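Local coordinates for nucleoporin-like protein RIP (Homo sapiens, PDB 2OLM) that carries an Arf-GAP zinc-finger domain and FG repeats, is required for vesicle docking or fusion in acrosome biogenesis, and serves HIV-1 Rev as a cofactor in moving viral RNA, at residues R124-V127 / P128-Q131. Sequence-based numbering, arbitrary orientation.
Sequences RWYV and PPEQ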
loop_
_atom_site.group_PDB
_atom_site.type_symbol
_atom_site.label_atom_id
_atom_site.label_comp_id
_atom_site.label_asym_id
_atom_site.label_seq_id
_atom_site.Cartn_x
_atom_site.Cartn_y
_atom_site.Cartn_z
ATOM N N ARG A 124 20.609 25.104 -10.923
ATOM C CA ARG A 124 21.399 25.065 -12.145
ATOM C C ARG A 124 20.549 24.711 -13.386
ATOM O O ARG A 124 20.858 25.220 -14.500
ATOM C CB ARG A 124 22.516 24.052 -11.995
ATOM C CG ARG A 124 23.368 23.870 -13.255
ATOM C CD ARG A 124 24.626 23.140 -12.908
ATOM N NE ARG A 124 25.452 22.913 -14.091
ATOM C CZ ARG A 124 26.579 22.221 -14.079
ATOM N NH1 ARG A 124 27.044 21.750 -12.934
ATOM N NH2 ARG A 124 27.261 22.044 -15.209
ATOM N N TRP A 125 19.539 23.862 -13.249
ATOM C CA TRP A 125 18.769 23.343 -14.410
ATOM C C TRP A 125 17.315 23.744 -14.343
ATOM O O TRP A 125 16.448 23.082 -14.908
ATOM C CB TRP A 125 18.870 21.796 -14.476
ATOM C CG TRP A 125 20.255 21.295 -14.544
ATOM C CD1 TRP A 125 21.071 21.264 -15.664
ATOM C CD2 TRP A 125 21.060 20.749 -13.472
ATOM N NE1 TRP A 125 22.293 20.734 -15.348
ATOM C CE2 TRP A 125 22.311 20.415 -14.005
ATOM C CE3 TRP A 125 20.821 20.498 -12.110
ATOM C CZ2 TRP A 125 23.328 19.867 -13.234
ATOM C CZ3 TRP A 125 21.837 19.956 -11.355
ATOM C CH2 TRP A 125 23.066 19.638 -11.916
ATOM N N TYR A 126 17.029 24.831 -13.616
ATOM C CA TYR A 126 15.690 25.138 -13.153
ATOM C C TYR A 126 14.884 25.968 -14.148
ATOM O O TYR A 126 15.401 26.953 -14.705
ATOM C CB TYR A 126 15.847 25.918 -11.843
ATOM C CG TYR A 126 14.600 26.420 -11.134
ATOM C CD1 TYR A 126 13.918 25.611 -10.231
ATOM C CD2 TYR A 126 14.155 27.725 -11.289
ATOM C CE1 TYR A 126 12.803 26.072 -9.547
ATOM C CE2 TYR A 126 13.086 28.187 -10.611
ATOM C CZ TYR A 126 12.397 27.369 -9.730
ATOM O OH TYR A 126 11.319 27.865 -9.006
ATOM N N VAL A 127 13.620 25.603 -14.335
ATOM C CA VAL A 127 12.622 26.418 -15.028
ATOM C C VAL A 127 11.496 26.714 -14.026
ATOM O O VAL A 127 10.991 25.798 -13.383
ATOM C CB VAL A 127 12.056 25.677 -16.252
ATOM C CG1 VAL A 127 10.938 26.516 -16.925
ATOM C CG2 VAL A 127 13.168 25.355 -17.249
ATOM N N PRO A 128 11.151 27.998 -13.843
ATOM C CA PRO A 128 10.133 28.320 -12.831
ATOM C C PRO A 128 8.819 27.603 -13.083
ATOM O O PRO A 128 8.431 27.394 -14.242
ATOM C CB PRO A 128 9.958 29.842 -12.995
ATOM C CG PRO A 128 11.177 30.318 -13.580
ATOM C CD PRO A 128 11.725 29.207 -14.446
ATOM N N PRO A 129 8.129 27.195 -12.017
ATOM C CA PRO A 129 6.917 26.417 -12.194
ATOM C C PRO A 129 5.845 26.977 -13.108
ATOM O O PRO A 129 5.194 26.207 -13.790
ATOM C CB PRO A 129 6.376 26.268 -10.760
ATOM C CG PRO A 129 7.533 26.447 -9.907
ATOM C CD PRO A 129 8.508 27.303 -10.599
ATOM N N GLU A 130 5.678 28.292 -13.116
ATOM C CA GLU A 130 4.687 28.925 -13.993
ATOM C C GLU A 130 4.996 28.677 -15.455
ATOM O O GLU A 130 4.089 28.378 -16.228
ATOM C CB GLU A 130 4.606 30.436 -13.722
ATOM N N GLN A 131 6.276 28.800 -15.839
ATOM C CA GLN A 131 6.687 28.478 -17.209
ATOM C C GLN A 131 6.657 26.979 -17.481
ATOM O O GLN A 131 6.214 26.534 -18.530
ATOM C CB GLN A 131 8.094 29.014 -17.510
ATOM C CG GLN A 131 8.600 28.576 -18.882
ATOM C CD GLN A 131 9.891 29.227 -19.266
ATOM O OE1 GLN A 131 10.454 30.009 -18.488
ATOM N NE2 GLN A 131 10.381 28.916 -20.466
#
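Tyr126 reaches forward along the chain and leans the CE2-CZ-OH end of its ring obliquely on two prolines in succession, Pro128 and Pro129. With CG anti to the backbone N (chi1 178°), the ring extends past Val127, and Tyr126 CE2 comes within 3.7 Å of Pro128 CA and lies 4.1 Å from Pro128 CG. Farther out, Tyr126 OH sits 3.3 Å from Pro129 CD, a van der Waals contact with a ring CH2, and Tyr126 CZ follows at 4.0 Å from Pro129 CD. The CG1 branch of Val127, also anti to the backbone N, points at Gln131: Val127 CG1 lies 3.7 Å from Gln131 CG, while also packing against Pro128 CD at 3.7 Å. The extended Gln131 side chain crosses the valine at about a right angle, so that its CB, CG and CD all lie near that one methyl. This is the start of helix 129-133, the last helix modelled in the Arf-GAP domain, with Pro128 at the N-cap and Pro129 in the first turn. Neither proline nitrogen carries a hydrogen, and the two segments share no hydrogen bond; the side-chain contacts between them are apolar. Outside the turn, Tyr126 and Pro129 also touch Ile91 of helix 84-92, Trp92 meets the tyrosine ring, and Val127 is hydrogen-bonded through its backbone to Ile91.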